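Local coordinates for protein glutathione transferase gst1-6 (Anopheles dirus, PDB 1V2A) that probably catalyses the transfer of glutathione to halide-bearing and other electrophilic compounds, as a homodimeric detoxifying enzyme of the Delta class, at residues Met1-Ser6 against Ile24-Lys29; Gln94-Asp99 against Asp154-Gly159; Gly101-Arg106 against Gly159-Leu164. All blocks are in the same frame, centred on the assembly; numbering follows the deposited sequence.

Overall arrangement
Interaction 1 comes first along the chain and closes before the others open: it joins two parallel strands of the thioredoxin-like N-terminal domain. Interactions 2 and 3 lie in the helical C-terminal domain, where both pair helix 86-115 with helix 152-162. Their segments alternate along the chain and form successive levels of one interface, with centres about 8 Å apart and G159 in common. D99 of one meets T160 of the other. Interaction 1 is remote, its centre about 21 and 23 Å from theirs. Bound glutathione sulfonic acid lies about 8, 7 and 5 Å from the side chains of Y3, D99 and Y104, so strands of one domain and helices of the other approach the glutathione site.

Interaction 1: Met1-Ser6 against Ile24-Lys29; sequences MDYYYS and ITLNLK
D2, Y4, N27 and K29 project from one face of a parallel strand pair and join their polar ends above it. K29 is the centre: its chain runs extended beyond CG alongside the Y4 side chain, so that CD packs obliquely against the ring and NZ arrives between two oxygens. K29 NZ forms a salt bridge with D2 OD2 at 2.9 Å, weak as a hydrogen bond, and donates to Y4 OH at 3.2 Å. A flexible lysine suits this place, its methylenes packing on the ring while its charge meets the carboxylate. Alongside, N27 ND2 donates a hydrogen bond to D2 OD1 from above the carboxylate plane; at 2.4 Å it is shorter than such bonds normally are, so the pair is compressed as modelled, the two flat groups 74° apart.

On the other face L26 CD1 sits 4.2 Å above the Y3 ring, toward its rim, while Y3 OH bonds to the carbonyl of C12. M1, bent at chi3, crosses I24 at about a right angle, and its CE presses to 3.4 Å from I24 CG2, tighter than usual. Y5 has its CG between the backbone N and C, chi1 79°, which swings the ring to the L28 side chain, with OH 3.3 Å from L28 CD2.

Backbone bonds set the register. N27 N meets M1 O at 2.8 Å, nearly along the C=O axis, and Y3 bonds to N27 and K29. The pair belongs to the beta-alpha-beta unit of the thioredoxin-like domain: helix 13-22 covers Y3 and L26, helix 64-75 meets M1 and I24, and strand 2-5 bonds on its other side to antiparallel strand 53-56, leaving 27-30 at the sheet edge.

Interaction 2: Gln94-Asp99 against Asp154-Gly159; sequences QRLFFD and DICLLG
Two helices of the all-helical C-terminal domain of the glutathione transferase fold run side by side here, 86-115 and 152-162, their segments nearly parallel at 17° and with axes 9.7 Å apart. With CG anti to the backbone N, chi1 -169°, D99 leaves its helix toward the other one, and its carboxylate comes alongside L157, which slides past in the opposite direction. L157 CD2 comes 3.0 Å from D99 OD1, a tight contact of a methyl against a polar oxygen and no hydrogen bond. The same CD2 touches the edge of the F98 ring, 4.1 Å from CD2 of the phenylalanine, and the two side chains cross at about a right angle. On the other flank of D99, L96 CD2 rests 3.8 Å from C156 SG, a small sulfur-bearing side chain packed beside the leucine.

Further out, F138 meets the F98 ring edge-to-face and makes a cation-pi contact with R95, whose NE bonds to the carbonyl of A145 and whose NH2 forms a salt bridge with E141. L96 and C156 both touch Y65. F97, on another side of helix 86-115, stacks on F97 of the second subunit in the dimer interface.

An acid this deeply buried needs partners, and D99 has them: T160 OG1 bonds to OD1, and the OH of Y65, a residue of the glutathione pocket, to OD2. Such support would probably keep the carboxylate ionised. One water completes the link between the helices, donating to D99 OD2 at 2.9 Å and to C156 O at 2.7 Å.

Interaction 3: Gly101-Arg106 against Gly159-Leu164; sequences GTLYKR and GTVTAL
The Y104 ring is met at its edge, close to its own plane, by two methyl groups: T160 CG2, 3.5 Å from Y104 CD1, and A163 CB, 4.2 Å from Y104 CE1.

T160 holds the middle of the contact. T160 CG2, anti to the backbone N, wedges between two consecutive residues of the other helix, reaching L103 CG at 3.7 Å as well as the tyrosine. Both L103 and Y104 have CG anti to the backbone N, chi1 -174° and -167°, yet the leucine branch and the ring leave the helix in different directions, so the threonine methyl enters between them. Threonine suits the spot because its two branches do different work: OG1 bonds to the carbonyl of C156, one turn back, as well as to D99, and its single hydrogen would probably have to be shared between them. These bonds would hold the side-chain rotation and keep CG2 turned to its apolar neighbours. A163 is small enough to let the ring edge come near the backbone. A looser touch, L103 CD2 to V161 CG2 at 4.4 Å, extends the apolar surface.

The place is a junction of the helical domain with the active-site side. P10 and P11, the latter lining the glutathione pocket, pack on Y104, whose side chain lies about 5 Å from bound glutathione sulfonic acid. Elsewhere L103 and V161 both reach L135 of helix 122-141, while I177 and W180 of helix 175-185 close over V161.

Interaction 1: Met1-Ser6 against Ile24-Lys29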
ATOM      1  N   MET B   1      11.631  -9.274  20.481  1.00 33.08           N
ATOM      2  CA  MET B   1      10.738  -8.272  19.849  1.00 32.98           C
ATOM      3  C   MET B   1       9.285  -8.581  20.178  1.00 32.01           C
ATOM      4  O   MET B   1       8.891  -9.743  20.224  1.00 31.94           O
ATOM      5  CB  MET B   1      10.955  -8.275  18.328  1.00 34.53           C
ATOM      6  CG  MET B   1      10.806  -9.639  17.678  1.00 36.11           C
ATOM      7  SD  MET B   1      11.405  -9.676  15.965  1.00 37.32           S
ATOM      8  CE  MET B   1      13.131 -10.024  16.249  1.00 36.73           C
ATOM      9  N   ASP B   2       8.493  -7.545  20.431  1.00 31.82           N
ATOM     10  CA  ASP B   2       7.081  -7.744  20.739  1.00 33.48           C
ATOM     11  C   ASP B   2       6.263  -7.646  19.457  1.00 33.93           C
ATOM     12  O   ASP B   2       6.604  -6.889  18.540  1.00 31.46           O
ATOM     13  CB  ASP B   2       6.576  -6.701  21.745  1.00 37.01           C
ATOM     14  CG  ASP B   2       7.369  -6.702  23.033  1.00 40.69           C
ATOM     15  OD1 ASP B   2       7.881  -7.778  23.421  1.00 40.83           O
ATOM     16  OD2 ASP B   2       7.468  -5.627  23.670  1.00 43.10           O
ATOM     17  N   TYR B   3       5.183  -8.416  19.400  1.00 32.63           N
ATOM     18  CA  TYR B   3       4.329  -8.432  18.227  1.00 32.38           C
ATOM     19  C   TYR B   3       2.856  -8.378  18.614  1.00 32.76           C
ATOM     20  O   TYR B   3       2.229  -9.410  18.857  1.00 31.34           O
ATOM     21  CB  TYR B   3       4.608  -9.695  17.404  1.00 30.04           C
ATOM     22  CG  TYR B   3       3.909  -9.726  16.066  1.00 30.38           C
ATOM     23  CD1 TYR B   3       4.214  -8.789  15.076  1.00 29.10           C
ATOM     24  CD2 TYR B   3       2.944 -10.694  15.782  1.00 30.58           C
ATOM     25  CE1 TYR B   3       3.575  -8.818  13.831  1.00 29.49           C
ATOM     26  CE2 TYR B   3       2.299 -10.732  14.543  1.00 29.15           C
ATOM     27  CZ  TYR B   3       2.622  -9.793  13.573  1.00 29.89           C
ATOM     28  OH  TYR B   3       2.005  -9.843  12.345  1.00 28.01           O
ATOM     29  N   TYR B   4       2.307  -7.170  18.689  1.00 33.54           N
ATOM     30  CA  TYR B   4       0.895  -7.014  19.023  1.00 32.42           C
ATOM     31  C   TYR B   4       0.136  -7.529  17.815  1.00 32.87           C
ATOM     32  O   TYR B   4       0.405  -7.120  16.684  1.00 33.24           O
ATOM     33  CB  TYR B   4       0.583  -5.549  19.299  1.00 32.18           C
ATOM     34  CG  TYR B   4       1.424  -5.023  20.434  1.00 32.10           C
ATOM     35  CD1 TYR B   4       2.736  -4.602  20.215  1.00 32.20           C
ATOM     36  CD2 TYR B   4       0.947  -5.048  21.742  1.00 31.49           C
ATOM     37  CE1 TYR B   4       3.557  -4.227  21.274  1.00 33.41           C
ATOM     38  CE2 TYR B   4       1.755  -4.678  22.808  1.00 34.42           C
ATOM     39  CZ  TYR B   4       3.057  -4.271  22.571  1.00 33.65           C
ATOM     40  OH  TYR B   4       3.856  -3.928  23.630  1.00 32.06           O
ATOM     41  N   TYR B   5      -0.806  -8.436  18.052  1.00 32.02           N
ATOM     42  CA  TYR B   5      -1.531  -9.036  16.948  1.00 31.85           C
ATOM     43  C   TYR B   5      -2.730  -9.875  17.394  1.00 32.73           C
ATOM     44  O   TYR B   5      -3.111  -9.906  18.568  1.00 32.50           O
ATOM     45  CB  TYR B   5      -0.585  -9.974  16.204  1.00 31.69           C
ATOM     46  CG  TYR B   5      -0.444 -11.273  16.945  1.00 30.46           C
ATOM     47  CD1 TYR B   5      -0.810 -12.473  16.352  1.00 31.80           C
ATOM     48  CD2 TYR B   5      -0.076 -11.289  18.292  1.00 30.76           C
ATOM     49  CE1 TYR B   5      -0.830 -13.658  17.082  1.00 33.76           C
ATOM     50  CE2 TYR B   5      -0.092 -12.467  19.033  1.00 31.74           C
ATOM     51  CZ  TYR B   5      -0.478 -13.647  18.422  1.00 31.64           C
ATOM     52  OH  TYR B   5      -0.570 -14.808  19.157  1.00 32.59           O
ATOM     53  N   SER B   6      -3.286 -10.578  16.412  1.00 30.46           N
ATOM     54  CA  SER B   6      -4.400 -11.494  16.587  1.00 29.08           C
ATOM     55  C   SER B   6      -4.485 -12.318  15.311  1.00 28.84           C
ATOM     56  O   SER B   6      -4.650 -11.765  14.230  1.00 28.51           O
ATOM     57  CB  SER B   6      -5.706 -10.742  16.786  1.00 26.77           C
ATOM     58  OG  SER B   6      -6.774 -11.670  16.877  1.00 26.84           O
ATOM     59  N   ILE B  24      12.821 -16.493  13.412  1.00 32.26           N
ATOM     60  CA  ILE B  24      12.820 -15.331  14.293  1.00 35.46           C
ATOM     61  C   ILE B  24      11.868 -15.552  15.464  1.00 36.61           C
ATOM     62  O   ILE B  24      10.724 -15.979  15.281  1.00 33.30           O
ATOM     63  CB  ILE B  24      12.365 -14.029  13.560  1.00 36.86           C
ATOM     64  CG1 ILE B  24      13.186 -13.803  12.291  1.00 38.26           C
ATOM     65  CG2 ILE B  24      12.559 -12.825  14.469  1.00 36.16           C
ATOM     66  CD1 ILE B  24      12.747 -12.581  11.504  1.00 37.31           C
ATOM     67  N   THR B  25      12.339 -15.255  16.671  1.00 36.60           N
ATOM     68  CA  THR B  25      11.495 -15.413  17.842  1.00 36.72           C
ATOM     69  C   THR B  25      10.656 -14.162  18.041  1.00 35.67           C
ATOM     70  O   THR B  25      11.181 -13.058  18.199  1.00 35.45           O
ATOM     71  CB  THR B  25      12.311 -15.657  19.131  1.00 36.07           C
ATOM     72  OG1 THR B  25      12.995 -16.912  19.037  1.00 34.42           O
ATOM     73  CG2 THR B  25      11.382 -15.690  20.349  1.00 35.92           C
ATOM     74  N   LEU B  26       9.344 -14.347  18.025  1.00 33.61           N
ATOM     75  CA  LEU B  26       8.425 -13.248  18.223  1.00 32.09           C
ATOM     76  C   LEU B  26       7.740 -13.395  19.577  1.00 33.77           C
ATOM     77  O   LEU B  26       7.135 -14.433  19.862  1.00 29.58           O
ATOM     78  CB  LEU B  26       7.361 -13.236  17.125  1.00 32.15           C
ATOM     79  CG  LEU B  26       7.736 -12.826  15.700  1.00 31.42           C
ATOM     80  CD1 LEU B  26       6.499 -12.880  14.831  1.00 29.62           C
ATOM     81  CD2 LEU B  26       8.316 -11.422  15.695  1.00 30.44           C
ATOM     82  N   ASN B  27       7.854 -12.368  20.414  1.00 35.52           N
ATOM     83  CA  ASN B  27       7.199 -12.372  21.717  1.00 37.45           C
ATOM     84  C   ASN B  27       5.779 -11.894  21.436  1.00 36.73           C
ATOM     85  O   ASN B  27       5.498 -10.698  21.465  1.00 33.69           O
ATOM     86  CB  ASN B  27       7.910 -11.420  22.688  1.00 40.66           C
ATOM     87  CG  ASN B  27       7.057 -11.071  23.909  1.00 42.92           C
ATOM     88  OD1 ASN B  27       6.361 -11.922  24.469  1.00 43.33           O
ATOM     89  ND2 ASN B  27       7.123  -9.813  24.332  1.00 43.86           N
ATOM     90  N   LEU B  28       4.899 -12.847  21.143  1.00 35.38           N
ATOM     91  CA  LEU B  28       3.508 -12.557  20.815  1.00 37.00           C
ATOM     92  C   LEU B  28       2.730 -11.866  21.919  1.00 36.46           C
ATOM     93  O   LEU B  28       2.896 -12.164  23.100  1.00 38.91           O
ATOM     94  CB  LEU B  28       2.788 -13.853  20.421  1.00 37.21           C
ATOM     95  CG  LEU B  28       2.988 -14.401  19.001  1.00 38.73           C
ATOM     96  CD1 LEU B  28       4.434 -14.291  18.574  1.00 39.41           C
ATOM     97  CD2 LEU B  28       2.522 -15.847  18.960  1.00 37.92           C
ATOM     98  N   LYS B  29       1.863 -10.946  21.523  1.00 36.00           N
ATOM     99  CA  LYS B  29       1.042 -10.218  22.475  1.00 37.79           C
ATOM    100  C   LYS B  29      -0.376 -10.062  21.937  1.00 36.62           C
ATOM    101  O   LYS B  29      -0.707  -9.051  21.319  1.00 39.44           O
ATOM    102  CB  LYS B  29       1.663  -8.849  22.751  1.00 38.96           C
ATOM    103  CG  LYS B  29       3.021  -8.939  23.433  1.00 42.82           C
ATOM    104  CD  LYS B  29       3.492  -7.585  23.908  1.00 47.55           C
ATOM    105  CE  LYS B  29       4.723  -7.712  24.795  1.00 50.45           C
ATOM    106  NZ  LYS B  29       5.207  -6.371  25.263  1.00 53.09           N
TER

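Interaction 2: Gln94-Asp99 against Asp154-Gly159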
ATOM      1  N   GLN B  94       5.326  -4.096  -6.557  1.00 24.86           N
ATOM      2  CA  GLN B  94       4.056  -3.838  -7.219  1.00 24.32           C
ATOM      3  C   GLN B  94       2.971  -4.786  -6.718  1.00 25.52           C
ATOM      4  O   GLN B  94       1.853  -4.352  -6.435  1.00 24.45           O
ATOM      5  CB  GLN B  94       4.202  -3.959  -8.733  1.00 24.35           C
ATOM      6  CG  GLN B  94       2.892  -3.780  -9.488  1.00 23.77           C
ATOM      7  CD  GLN B  94       2.126  -5.078  -9.644  1.00 25.41           C
ATOM      8  OE1 GLN B  94       0.976  -5.196  -9.213  1.00 27.33           O
ATOM      9  NE2 GLN B  94       2.766  -6.068 -10.265  1.00 23.70           N
ATOM     10  N   ARG B  95       3.300  -6.073  -6.598  1.00 22.56           N
ATOM     11  CA  ARG B  95       2.328  -7.052  -6.125  1.00 25.53           C
ATOM     12  C   ARG B  95       1.909  -6.747  -4.681  1.00 26.31           C
ATOM     13  O   ARG B  95       0.783  -7.056  -4.276  1.00 24.54           O
ATOM     14  CB  ARG B  95       2.894  -8.475  -6.181  1.00 26.29           C
ATOM     15  CG  ARG B  95       3.528  -8.912  -7.500  1.00 27.96           C
ATOM     16  CD  ARG B  95       2.575  -8.949  -8.681  1.00 29.74           C
ATOM     17  NE  ARG B  95       2.967  -9.984  -9.634  1.00 31.75           N
ATOM     18  CZ  ARG B  95       2.786  -9.916 -10.950  1.00 34.59           C
ATOM     19  NH1 ARG B  95       2.220  -8.846 -11.497  1.00 35.28           N
ATOM     20  NH2 ARG B  95       3.159 -10.926 -11.722  1.00 34.17           N
ATOM     21  N   LEU B  96       2.818  -6.159  -3.900  1.00 24.06           N
ATOM     22  CA  LEU B  96       2.498  -5.822  -2.520  1.00 24.01           C
ATOM     23  C   LEU B  96       1.502  -4.659  -2.487  1.00 23.77           C
ATOM     24  O   LEU B  96       0.596  -4.641  -1.662  1.00 23.79           O
ATOM     25  CB  LEU B  96       3.764  -5.440  -1.731  1.00 23.02           C
ATOM     26  CG  LEU B  96       4.787  -6.524  -1.367  1.00 23.38           C
ATOM     27  CD1 LEU B  96       6.010  -5.878  -0.722  1.00 21.26           C
ATOM     28  CD2 LEU B  96       4.174  -7.539  -0.417  1.00 21.97           C
ATOM     29  N   PHE B  97       1.674  -3.685  -3.375  1.00 21.84           N
ATOM     30  CA  PHE B  97       0.759  -2.555  -3.417  1.00 24.23           C
ATOM     31  C   PHE B  97      -0.553  -2.967  -4.053  1.00 23.50           C
ATOM     32  O   PHE B  97      -1.587  -2.324  -3.866  1.00 22.53           O
ATOM     33  CB  PHE B  97       1.394  -1.360  -4.139  1.00 22.44           C
ATOM     34  CG  PHE B  97       2.393  -0.620  -3.286  1.00 21.50           C
ATOM     35  CD1 PHE B  97       3.744  -0.939  -3.334  1.00 24.30           C
ATOM     36  CD2 PHE B  97       1.967   0.345  -2.381  1.00 22.56           C
ATOM     37  CE1 PHE B  97       4.666  -0.307  -2.491  1.00 23.66           C
ATOM     38  CE2 PHE B  97       2.873   0.981  -1.530  1.00 23.45           C
ATOM     39  CZ  PHE B  97       4.229   0.655  -1.585  1.00 23.19           C
ATOM     40  N   PHE B  98      -0.496  -4.070  -4.785  1.00 24.84           N
ATOM     41  CA  PHE B  98      -1.668  -4.653  -5.416  1.00 26.95           C
ATOM     42  C   PHE B  98      -2.505  -5.261  -4.286  1.00 26.78           C
ATOM     43  O   PHE B  98      -3.733  -5.175  -4.273  1.00 28.09           O
ATOM     44  CB  PHE B  98      -1.234  -5.760  -6.382  1.00 25.56           C
ATOM     45  CG  PHE B  98      -2.341  -6.698  -6.762  1.00 27.25           C
ATOM     46  CD1 PHE B  98      -3.337  -6.297  -7.645  1.00 27.77           C
ATOM     47  CD2 PHE B  98      -2.401  -7.976  -6.218  1.00 25.05           C
ATOM     48  CE1 PHE B  98      -4.376  -7.161  -7.980  1.00 27.42           C
ATOM     49  CE2 PHE B  98      -3.428  -8.839  -6.545  1.00 25.80           C
ATOM     50  CZ  PHE B  98      -4.418  -8.436  -7.425  1.00 24.37           C
ATOM     51  N   ASP B  99      -1.810  -5.859  -3.326  1.00 25.99           N
ATOM     52  CA  ASP B  99      -2.443  -6.505  -2.189  1.00 21.97           C
ATOM     53  C   ASP B  99      -3.185  -5.536  -1.295  1.00 23.26           C
ATOM     54  O   ASP B  99      -4.396  -5.654  -1.094  1.00 24.16           O
ATOM     55  CB  ASP B  99      -1.388  -7.241  -1.362  1.00 23.32           C
ATOM     56  CG  ASP B  99      -1.997  -8.141  -0.313  1.00 22.04           C
ATOM     57  OD1 ASP B  99      -2.840  -8.981  -0.675  1.00 24.40           O
ATOM     58  OD2 ASP B  99      -1.633  -8.014   0.871  1.00 24.32           O
ATOM     59  N   ASP B 154       4.182 -13.560  -1.905  1.00 24.95           N
ATOM     60  CA  ASP B 154       3.402 -14.770  -1.751  1.00 24.58           C
ATOM     61  C   ASP B 154       2.811 -14.873  -0.356  1.00 26.02           C
ATOM     62  O   ASP B 154       1.638 -15.202  -0.200  1.00 27.41           O
ATOM     63  CB  ASP B 154       4.286 -15.977  -2.035  1.00 25.32           C
ATOM     64  CG  ASP B 154       4.755 -16.020  -3.468  1.00 24.77           C
ATOM     65  OD1 ASP B 154       3.929 -16.338  -4.344  1.00 25.58           O
ATOM     66  OD2 ASP B 154       5.945 -15.729  -3.720  1.00 25.02           O
ATOM     67  N   ILE B 155       3.626 -14.592   0.658  1.00 25.37           N
ATOM     68  CA  ILE B 155       3.163 -14.662   2.037  1.00 25.41           C
ATOM     69  C   ILE B 155       2.003 -13.709   2.339  1.00 26.31           C
ATOM     70  O   ILE B 155       1.032 -14.110   2.988  1.00 28.55           O
ATOM     71  CB  ILE B 155       4.309 -14.382   3.026  1.00 24.96           C
ATOM     72  CG1 ILE B 155       5.353 -15.505   2.937  1.00 25.24           C
ATOM     73  CG2 ILE B 155       3.755 -14.254   4.438  1.00 21.36           C
ATOM     74  CD1 ILE B 155       6.513 -15.357   3.896  1.00 25.86           C
ATOM     75  N   CYS B 156       2.106 -12.461   1.884  1.00 25.57           N
ATOM     76  CA  CYS B 156       1.047 -11.466   2.115  1.00 27.26           C
ATOM     77  C   CYS B 156      -0.232 -11.786   1.339  1.00 23.90           C
ATOM     78  O   CYS B 156      -1.337 -11.646   1.866  1.00 26.00           O
ATOM     79  CB  CYS B 156       1.509 -10.056   1.717  1.00 24.80           C
ATOM     80  SG  CYS B 156       2.921  -9.394   2.645  1.00 27.08           S
ATOM     81  N   LEU B 157      -0.083 -12.197   0.085  1.00 21.48           N
ATOM     82  CA  LEU B 157      -1.238 -12.523  -0.748  1.00 22.86           C
ATOM     83  C   LEU B 157      -1.929 -13.805  -0.280  1.00 25.64           C
ATOM     84  O   LEU B 157      -3.123 -14.013  -0.533  1.00 25.25           O
ATOM     85  CB  LEU B 157      -0.803 -12.657  -2.212  1.00 18.90           C
ATOM     86  CG  LEU B 157      -0.444 -11.326  -2.886  1.00 18.39           C
ATOM     87  CD1 LEU B 157       0.206 -11.564  -4.235  1.00 12.74           C
ATOM     88  CD2 LEU B 157      -1.713 -10.488  -3.020  1.00 12.57           C
ATOM     89  N   LEU B 158      -1.171 -14.666   0.393  1.00 23.65           N
ATOM     90  CA  LEU B 158      -1.719 -15.906   0.912  1.00 24.33           C
ATOM     91  C   LEU B 158      -2.638 -15.548   2.077  1.00 24.95           C
ATOM     92  O   LEU B 158      -3.665 -16.181   2.285  1.00 23.27           O
ATOM     93  CB  LEU B 158      -0.595 -16.827   1.392  1.00 24.54           C
ATOM     94  CG  LEU B 158      -1.037 -17.969   2.311  1.00 25.56           C
ATOM     95  CD1 LEU B 158      -2.031 -18.871   1.571  1.00 26.59           C
ATOM     96  CD2 LEU B 158       0.190 -18.754   2.765  1.00 24.67           C
ATOM     97  N   GLY B 159      -2.272 -14.522   2.836  1.00 24.93           N
ATOM     98  CA  GLY B 159      -3.113 -14.123   3.948  1.00 26.46           C
ATOM     99  C   GLY B 159      -4.407 -13.555   3.400  1.00 25.14           C
ATOM    100  O   GLY B 159      -5.501 -13.893   3.841  1.00 27.15           O
TER
HETATM  101  O   HOH W   1      -1.792  -9.467   3.331  1.00 20.30           O

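Interaction 3: Gly101-Arg106 against Gly159-Leu164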
ATOM      1  N   GLY B 101      -3.810  -2.258  -1.731  1.00 22.61           N
ATOM      2  CA  GLY B 101      -4.722  -1.362  -2.415  1.00 21.34           C
ATOM      3  C   GLY B 101      -5.676  -1.917  -3.460  1.00 24.33           C
ATOM      4  O   GLY B 101      -6.523  -1.184  -3.966  1.00 22.58           O
ATOM      5  N   THR B 102      -5.564  -3.192  -3.803  1.00 25.11           N
ATOM      6  CA  THR B 102      -6.466  -3.732  -4.808  1.00 24.72           C
ATOM      7  C   THR B 102      -7.252  -4.934  -4.330  1.00 24.59           C
ATOM      8  O   THR B 102      -8.460  -4.844  -4.128  1.00 23.81           O
ATOM      9  CB  THR B 102      -5.711  -4.129  -6.091  1.00 25.11           C
ATOM     10  OG1 THR B 102      -5.071  -2.971  -6.642  1.00 25.50           O
ATOM     11  CG2 THR B 102      -6.674  -4.718  -7.124  1.00 22.85           C
ATOM     12  N   LEU B 103      -6.558  -6.052  -4.131  1.00 25.71           N
ATOM     13  CA  LEU B 103      -7.199  -7.295  -3.712  1.00 23.01           C
ATOM     14  C   LEU B 103      -7.757  -7.316  -2.303  1.00 23.00           C
ATOM     15  O   LEU B 103      -8.939  -7.577  -2.116  1.00 23.25           O
ATOM     16  CB  LEU B 103      -6.234  -8.470  -3.896  1.00 23.69           C
ATOM     17  CG  LEU B 103      -6.769  -9.889  -3.646  1.00 24.47           C
ATOM     18  CD1 LEU B 103      -8.155 -10.066  -4.247  1.00 23.85           C
ATOM     19  CD2 LEU B 103      -5.809 -10.890  -4.255  1.00 25.13           C
ATOM     20  N   TYR B 104      -6.922  -7.049  -1.306  1.00 23.50           N
ATOM     21  CA  TYR B 104      -7.401  -7.084   0.064  1.00 21.01           C
ATOM     22  C   TYR B 104      -8.386  -5.958   0.368  1.00 21.62           C
ATOM     23  O   TYR B 104      -9.289  -6.111   1.204  1.00 21.59           O
ATOM     24  CB  TYR B 104      -6.229  -7.040   1.053  1.00 21.16           C
ATOM     25  CG  TYR B 104      -6.661  -7.391   2.459  1.00 20.98           C
ATOM     26  CD1 TYR B 104      -7.232  -8.637   2.740  1.00 20.84           C
ATOM     27  CD2 TYR B 104      -6.581  -6.454   3.489  1.00 21.08           C
ATOM     28  CE1 TYR B 104      -7.727  -8.941   4.010  1.00 20.88           C
ATOM     29  CE2 TYR B 104      -7.071  -6.747   4.773  1.00 23.39           C
ATOM     30  CZ  TYR B 104      -7.643  -7.992   5.019  1.00 21.01           C
ATOM     31  OH  TYR B 104      -8.134  -8.280   6.265  1.00 24.94           O
ATOM     32  N   LYS B 105      -8.216  -4.830  -0.314  1.00 24.05           N
ATOM     33  CA  LYS B 105      -9.092  -3.679  -0.120  1.00 26.25           C
ATOM     34  C   LYS B 105     -10.515  -4.020  -0.522  1.00 26.16           C
ATOM     35  O   LYS B 105     -11.477  -3.651   0.156  1.00 26.26           O
ATOM     36  CB  LYS B 105      -8.603  -2.493  -0.959  1.00 27.30           C
ATOM     37  CG  LYS B 105      -9.622  -1.360  -1.169  1.00 31.13           C
ATOM     38  CD  LYS B 105      -9.841  -0.478   0.073  1.00 35.54           C
ATOM     39  CE  LYS B 105     -10.588  -1.214   1.183  1.00 39.19           C
ATOM     40  NZ  LYS B 105     -10.851  -0.386   2.398  1.00 40.06           N
ATOM     41  N   ARG B 106     -10.639  -4.719  -1.640  1.00 25.69           N
ATOM     42  CA  ARG B 106     -11.940  -5.104  -2.152  1.00 27.30           C
ATOM     43  C   ARG B 106     -12.533  -6.288  -1.394  1.00 28.10           C
ATOM     44  O   ARG B 106     -13.744  -6.486  -1.412  1.00 27.73           O
ATOM     45  CB  ARG B 106     -11.831  -5.397  -3.653  1.00 28.31           C
ATOM     46  CG  ARG B 106     -11.480  -4.144  -4.462  1.00 29.06           C
ATOM     47  CD  ARG B 106     -11.209  -4.460  -5.916  1.00 31.71           C
ATOM     48  NE  ARG B 106     -10.660  -3.305  -6.622  1.00 34.27           N
ATOM     49  CZ  ARG B 106     -10.336  -3.299  -7.915  1.00 36.57           C
ATOM     50  NH1 ARG B 106     -10.509  -4.392  -8.651  1.00 34.68           N
ATOM     51  NH2 ARG B 106      -9.830  -2.206  -8.476  1.00 33.39           N
ATOM     52  N   GLY B 159      -2.272 -14.522   2.836  1.00 24.93           N
ATOM     53  CA  GLY B 159      -3.113 -14.123   3.948  1.00 26.46           C
ATOM     54  C   GLY B 159      -4.407 -13.555   3.400  1.00 25.14           C
ATOM     55  O   GLY B 159      -5.501 -13.893   3.841  1.00 27.15           O
ATOM     56  N   THR B 160      -4.265 -12.700   2.399  1.00 24.51           N
ATOM     57  CA  THR B 160      -5.389 -12.046   1.758  1.00 23.12           C
ATOM     58  C   THR B 160      -6.380 -12.991   1.105  1.00 23.75           C
ATOM     59  O   THR B 160      -7.584 -12.820   1.245  1.00 23.38           O
ATOM     60  CB  THR B 160      -4.883 -11.068   0.699  1.00 21.91           C
ATOM     61  OG1 THR B 160      -4.089 -10.063   1.346  1.00 22.59           O
ATOM     62  CG2 THR B 160      -6.046 -10.418  -0.042  1.00 18.20           C
ATOM     63  N   VAL B 161      -5.878 -13.991   0.389  1.00 25.73           N
ATOM     64  CA  VAL B 161      -6.767 -14.919  -0.295  1.00 26.06           C
ATOM     65  C   VAL B 161      -7.529 -15.873   0.619  1.00 24.90           C
ATOM     66  O   VAL B 161      -8.698 -16.133   0.377  1.00 22.09           O
ATOM     67  CB  VAL B 161      -6.007 -15.732  -1.363  1.00 25.61           C
ATOM     68  CG1 VAL B 161      -6.958 -16.675  -2.084  1.00 24.92           C
ATOM     69  CG2 VAL B 161      -5.364 -14.781  -2.358  1.00 26.68           C
ATOM     70  N   THR B 162      -6.888 -16.394   1.663  1.00 24.63           N
ATOM     71  CA  THR B 162      -7.586 -17.313   2.552  1.00 27.58           C
ATOM     72  C   THR B 162      -8.632 -16.564   3.378  1.00 28.39           C
ATOM     73  O   THR B 162      -9.484 -17.180   4.026  1.00 27.88           O
ATOM     74  CB  THR B 162      -6.625 -18.055   3.529  1.00 31.24           C
ATOM     75  OG1 THR B 162      -6.443 -17.281   4.718  1.00 33.55           O
ATOM     76  CG2 THR B 162      -5.280 -18.304   2.878  1.00 28.39           C
ATOM     77  N   ALA B 163      -8.560 -15.235   3.358  1.00 25.69           N
ATOM     78  CA  ALA B 163      -9.507 -14.409   4.091  1.00 23.69           C
ATOM     79  C   ALA B 163     -10.850 -14.457   3.378  1.00 25.21           C
ATOM     80  O   ALA B 163     -11.875 -14.085   3.943  1.00 22.39           O
ATOM     81  CB  ALA B 163      -9.008 -12.967   4.177  1.00 25.79           C
ATOM     82  N   LEU B 164     -10.828 -14.911   2.129  1.00 27.03           N
ATOM     83  CA  LEU B 164     -12.041 -15.043   1.326  1.00 30.43           C
ATOM     84  C   LEU B 164     -12.953 -16.098   1.936  1.00 30.76           C
ATOM     85  O   LEU B 164     -14.122 -16.210   1.572  1.00 31.38           O
ATOM     86  CB  LEU B 164     -11.695 -15.446  -0.117  1.00 28.93           C
ATOM     87  CG  LEU B 164     -11.226 -14.322  -1.052  1.00 32.84           C
ATOM     88  CD1 LEU B 164     -10.818 -14.908  -2.392  1.00 29.54           C
ATOM     89  CD2 LEU B 164     -12.350 -13.293  -1.237  1.00 28.77           C
TER